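Local coordinates for protein putative alpha-L-fucosidase (Bacteroides thetaiotaomicron, PDB 4H41) that is a putative alpha-L-fucosidase with a TIM-barrel fold, probably a glycoside hydrolase acting on host glycans, at residues I68-R79 against M114-G124. Numbering follows the deposited sequence.
Sequences IDTVIMIRSGYR and MKFYFGLYDSG
With chi1 at 174°, Tyr121 holds its ring anti to its own backbone N and lays the ring edge along Gly77, while the hydroxyl OH donates to Arg79 O at 2.6 Å. Asp122 also swings its carboxylate opposite its backbone N (chi1 -176°), which places OD2 beside Tyr78 CD1 and near Arg75. The guanidinium is not aimed at this oxygen: Arg75 NE and Asp122 OD2 form a long salt bridge at 3.9 Å, with the two group planes 69° apart, and a water alongside accepts from NE and donates to OD2, bridging the two groups. His44 and Trp127 of helix 125-129 also bind OD2, while Arg75 NH1 reaches Ile42 O.

Upstream, the backbones of strands 70-73 and 115-119 run nearly parallel, and Val71 sits at the centre of the ladder: its N donates to Lys115 O at 2.9 Å and its O accepts from Tyr117 N at 2.8 Å. On the face carrying Thr70 and Ile72, the Thr70 methyl CG2 meets Tyr117 CE1 at 3.6 Å, and Ile72 lies alongside the same tyrosine. The other face is packed by Val71 CG1 on SE of the selenomethionine Met114, at 3.9 Å, and by CB of Met73, also a selenomethionine, against Phe116, with helix 101-111 covering Met73 and Phe116. Just past strand 70-73, Ser76 grips Gly119 O, at the end of strand 115-119, twice, through OG in the carbonyl plane and through N from above it. Farther on, Gly77 O and Arg79 N bond Asp122 N and O, respectively, while Gly124, the N-cap residue of helix 125-129, sets its CA over the centre of the Arg79 guanidinium. Strands 70-73 and 115-119, adjacent and joined by a connection that includes helix 101-111, with the backbones bridged again where short strand 77-78 meets Asp122, exemplify the beta-alpha-beta unit of a TIM barrel.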
loop_
_atom_site.group_PDB
_atom_site.type_symbol
_atom_site.label_atom_id
_atom_site.label_comp_id
_atom_site.label_asym_id
_atom_site.label_seq_id
_atom_site.Cartn_x
_atom_site.Cartn_y
_atom_site.Cartn_z
ATOM N N ILE B 68 -25.950 10.093 -2.706
ATOM C CA ILE B 68 -25.041 11.212 -2.884
ATOM C C ILE B 68 -25.749 12.172 -3.861
ATOM O O ILE B 68 -26.284 11.746 -4.885
ATOM C CB ILE B 68 -23.635 10.763 -3.319
ATOM C CG1 ILE B 68 -22.860 10.213 -2.070
ATOM C CG2 ILE B 68 -22.858 11.912 -3.998
ATOM C CD1 ILE B 68 -21.648 9.455 -2.359
ATOM N N ASP B 69 -25.788 13.452 -3.512
ATOM C CA ASP B 69 -26.432 14.464 -4.356
ATOM C C ASP B 69 -25.471 15.585 -4.748
ATOM O O ASP B 69 -25.896 16.526 -5.444
ATOM C CB ASP B 69 -27.668 15.037 -3.634
ATOM C CG ASP B 69 -27.448 15.753 -2.299
ATOM O OD1 ASP B 69 -26.394 16.404 -2.131
ATOM O OD2 ASP B 69 -28.352 15.708 -1.453
ATOM N N THR B 70 -24.243 15.559 -4.235
ATOM C CA THR B 70 -23.248 16.614 -4.431
ATOM C C THR B 70 -21.893 16.011 -4.702
ATOM O O THR B 70 -21.480 15.118 -3.986
ATOM C CB THR B 70 -23.191 17.494 -3.172
ATOM O OG1 THR B 70 -24.460 18.110 -2.956
ATOM C CG2 THR B 70 -22.151 18.592 -3.269
ATOM N N VAL B 71 -21.205 16.487 -5.739
ATOM C CA VAL B 71 -19.836 16.043 -6.051
ATOM C C VAL B 71 -18.949 17.271 -6.135
ATOM O O VAL B 71 -19.353 18.315 -6.694
ATOM C CB VAL B 71 -19.762 15.165 -7.303
ATOM C CG1 VAL B 71 -20.482 13.850 -7.078
ATOM C CG2 VAL B 71 -20.328 15.888 -8.533
ATOM N N ILE B 72 -17.773 17.185 -5.522
ATOM C CA ILE B 72 -16.876 18.320 -5.401
ATOM C C ILE B 72 -15.528 17.989 -5.994
ATOM O O ILE B 72 -14.778 17.189 -5.387
ATOM C CB ILE B 72 -16.698 18.733 -3.925
ATOM C CG1 ILE B 72 -18.060 18.990 -3.211
ATOM C CG2 ILE B 72 -15.757 19.942 -3.857
ATOM C CD1 ILE B 72 -18.362 18.011 -2.110
HETATM N N MSE B 73 -15.164 18.640 -7.111
HETATM C CA MSE B 73 -13.845 18.399 -7.720
HETATM C C MSE B 73 -12.859 19.138 -6.877
HETATM O O MSE B 73 -12.966 20.344 -6.753
HETATM C CB MSE B 73 -13.825 18.859 -9.172
HETATM C CG MSE B 73 -12.630 18.274 -9.923
HETATM SE SE MSE B 73 -12.533 19.031 -11.708
HETATM C CE MSE B 73 -12.237 20.774 -11.179
ATOM N N ILE B 74 -11.991 18.432 -6.196
ATOM C CA ILE B 74 -11.235 19.021 -5.079
ATOM C C ILE B 74 -10.309 20.186 -5.448
ATOM O O ILE B 74 -10.275 21.154 -4.698
ATOM C CB ILE B 74 -10.508 17.909 -4.261
ATOM C CG1 ILE B 74 -10.125 18.417 -2.866
ATOM C CG2 ILE B 74 -9.329 17.339 -5.006
ATOM C CD1 ILE B 74 -9.743 17.302 -1.863
ATOM N N ARG B 75 -9.613 20.151 -6.589
ATOM C CA ARG B 75 -8.781 21.280 -7.010
ATOM C C ARG B 75 -8.584 21.233 -8.503
ATOM O O ARG B 75 -8.094 20.241 -9.075
ATOM C CB ARG B 75 -7.456 21.380 -6.252
ATOM C CG ARG B 75 -6.539 20.184 -6.358
ATOM C CD ARG B 75 -5.439 20.238 -5.318
ATOM N NE ARG B 75 -5.929 20.125 -3.942
ATOM C CZ ARG B 75 -6.157 18.994 -3.274
ATOM N NH1 ARG B 75 -5.961 17.811 -3.853
ATOM N NH2 ARG B 75 -6.608 19.034 -2.026
ATOM N N SER B 76 -9.041 22.303 -9.173
ATOM C CA SER B 76 -9.042 22.386 -10.615
ATOM C C SER B 76 -7.643 22.317 -11.235
ATOM O O SER B 76 -7.503 21.992 -12.415
ATOM C CB SER B 76 -9.774 23.640 -11.078
ATOM O OG SER B 76 -9.242 24.819 -10.503
ATOM N N GLY B 77 -6.639 22.567 -10.426
ATOM C CA GLY B 77 -5.270 22.265 -10.756
ATOM C C GLY B 77 -4.411 22.206 -9.519
ATOM O O GLY B 77 -4.805 22.663 -8.433
ATOM N N TYR B 78 -3.269 21.601 -9.664
ATOM C CA TYR B 78 -2.286 21.517 -8.600
ATOM C C TYR B 78 -0.913 21.708 -9.231
ATOM O O TYR B 78 -0.471 20.851 -10.004
ATOM C CB TYR B 78 -2.403 20.212 -7.833
ATOM C CG TYR B 78 -1.336 20.087 -6.773
ATOM C CD1 TYR B 78 -1.126 21.103 -5.838
ATOM C CD2 TYR B 78 -0.479 18.998 -6.751
ATOM C CE1 TYR B 78 -0.108 21.019 -4.896
ATOM C CE2 TYR B 78 0.541 18.898 -5.804
ATOM C CZ TYR B 78 0.726 19.915 -4.887
ATOM O OH TYR B 78 1.757 19.889 -3.992
ATOM N N ARG B 79 -0.275 22.849 -8.942
ATOM C CA ARG B 79 1.017 23.204 -9.539
ATOM C C ARG B 79 0.872 23.134 -11.083
ATOM O O ARG B 79 -0.001 23.833 -11.602
ATOM C CB ARG B 79 2.151 22.340 -8.985
ATOM C CG ARG B 79 2.366 22.529 -7.482
ATOM C CD ARG B 79 3.538 21.728 -6.964
ATOM N NE ARG B 79 3.619 21.720 -5.508
ATOM C CZ ARG B 79 4.259 22.605 -4.742
ATOM N NH1 ARG B 79 4.899 23.628 -5.285
ATOM N NH2 ARG B 79 4.244 22.478 -3.420
HETATM N N MSE B 114 -27.135 15.625 -9.848
HETATM C CA MSE B 114 -26.302 16.031 -8.730
HETATM C C MSE B 114 -25.815 17.468 -8.935
HETATM O O MSE B 114 -25.786 17.955 -10.064
HETATM C CB MSE B 114 -25.109 15.078 -8.578
HETATM C CG MSE B 114 -25.513 13.651 -8.113
HETATM SE SE MSE B 114 -23.985 12.605 -8.228
HETATM C CE MSE B 114 -24.747 10.875 -7.962
ATOM N N LYS B 115 -25.457 18.149 -7.848
ATOM C CA LYS B 115 -24.822 19.466 -7.881
ATOM C C LYS B 115 -23.317 19.284 -7.918
ATOM O O LYS B 115 -22.766 18.496 -7.147
ATOM C CB LYS B 115 -25.199 20.315 -6.669
ATOM C CG LYS B 115 -26.570 20.939 -6.811
ATOM C CD LYS B 115 -26.773 22.017 -5.753
ATOM C CE LYS B 115 -28.107 22.725 -5.757
ATOM N NZ LYS B 115 -29.258 21.948 -6.320
ATOM N N PHE B 116 -22.657 19.957 -8.853
ATOM C CA PHE B 116 -21.218 19.927 -8.989
ATOM C C PHE B 116 -20.636 21.193 -8.352
ATOM O O PHE B 116 -21.099 22.294 -8.666
ATOM C CB PHE B 116 -20.811 19.827 -10.476
ATOM C CG PHE B 116 -19.332 19.982 -10.733
ATOM C CD1 PHE B 116 -18.791 21.222 -11.038
ATOM C CD2 PHE B 116 -18.489 18.886 -10.711
ATOM C CE1 PHE B 116 -17.443 21.350 -11.359
ATOM C CE2 PHE B 116 -17.125 19.031 -10.973
ATOM C CZ PHE B 116 -16.625 20.250 -11.347
ATOM N N TYR B 117 -19.625 21.027 -7.492
ATOM C CA TYR B 117 -18.861 22.122 -6.892
ATOM C C TYR B 117 -17.463 22.141 -7.528
ATOM O O TYR B 117 -16.792 21.121 -7.560
ATOM C CB TYR B 117 -18.719 21.989 -5.380
ATOM C CG TYR B 117 -19.915 22.433 -4.592
ATOM C CD1 TYR B 117 -21.143 21.790 -4.728
ATOM C CD2 TYR B 117 -19.806 23.429 -3.626
ATOM C CE1 TYR B 117 -22.246 22.167 -3.956
ATOM C CE2 TYR B 117 -20.900 23.810 -2.851
ATOM C CZ TYR B 117 -22.104 23.149 -2.995
ATOM O OH TYR B 117 -23.175 23.498 -2.227
ATOM N N PHE B 118 -17.015 23.319 -7.938
ATOM C CA PHE B 118 -15.726 23.541 -8.577
ATOM C C PHE B 118 -14.668 23.910 -7.548
ATOM O O PHE B 118 -14.782 24.928 -6.899
ATOM C CB PHE B 118 -15.878 24.680 -9.614
ATOM C CG PHE B 118 -14.607 24.934 -10.380
ATOM C CD1 PHE B 118 -14.308 24.200 -11.515
ATOM C CD2 PHE B 118 -13.681 25.871 -9.933
ATOM C CE1 PHE B 118 -13.134 24.436 -12.223
ATOM C CE2 PHE B 118 -12.513 26.132 -10.664
ATOM C CZ PHE B 118 -12.258 25.421 -11.804
ATOM N N GLY B 119 -13.642 23.086 -7.416
ATOM C CA GLY B 119 -12.532 23.371 -6.515
ATOM C C GLY B 119 -11.560 24.364 -7.120
ATOM O O GLY B 119 -11.122 24.204 -8.270
ATOM N N LEU B 120 -11.137 25.345 -6.331
ATOM C CA LEU B 120 -10.208 26.349 -6.826
ATOM C C LEU B 120 -8.823 25.770 -7.063
ATOM O O LEU B 120 -8.457 24.703 -6.565
ATOM C CB LEU B 120 -10.150 27.555 -5.858
ATOM C CG LEU B 120 -11.459 28.334 -5.688
ATOM C CD1 LEU B 120 -11.233 29.598 -4.898
ATOM C CD2 LEU B 120 -12.095 28.665 -7.066
ATOM N N TYR B 121 -8.051 26.508 -7.855
ATOM C CA TYR B 121 -6.715 26.116 -8.245
ATOM C C TYR B 121 -5.752 26.215 -7.048
ATOM O O TYR B 121 -5.812 27.175 -6.280
ATOM C CB TYR B 121 -6.243 27.008 -9.411
ATOM C CG TYR B 121 -4.808 26.788 -9.823
ATOM C CD1 TYR B 121 -4.407 25.600 -10.420
ATOM C CD2 TYR B 121 -3.839 27.747 -9.567
ATOM C CE1 TYR B 121 -3.072 25.381 -10.775
ATOM C CE2 TYR B 121 -2.508 27.539 -9.905
ATOM C CZ TYR B 121 -2.122 26.346 -10.490
ATOM O OH TYR B 121 -0.788 26.186 -10.749
ATOM N N ASP B 122 -4.842 25.260 -6.951
ATOM C CA ASP B 122 -3.803 25.201 -5.923
ATOM C C ASP B 122 -2.445 25.332 -6.612
ATOM O O ASP B 122 -1.973 24.392 -7.262
ATOM C CB ASP B 122 -3.931 23.887 -5.140
ATOM C CG ASP B 122 -2.961 23.726 -3.972
ATOM O OD1 ASP B 122 -2.014 24.544 -3.858
ATOM O OD2 ASP B 122 -3.089 22.740 -3.235
ATOM N N SER B 123 -1.799 26.493 -6.473
ATOM C CA SER B 123 -0.523 26.737 -7.175
ATOM C C SER B 123 0.696 26.094 -6.550
ATOM O O SER B 123 1.738 26.080 -7.203
ATOM C CB SER B 123 -0.235 28.238 -7.279
ATOM O OG SER B 123 0.244 28.772 -6.050
ATOM N N GLY B 124 0.612 25.680 -5.301
ATOM C CA GLY B 124 1.740 25.148 -4.550
ATOM C C GLY B 124 2.474 26.208 -3.739
ATOM O O GLY B 124 3.217 25.868 -2.825
HETATM O O HOH W 1 -5.681 22.321 -2.134
#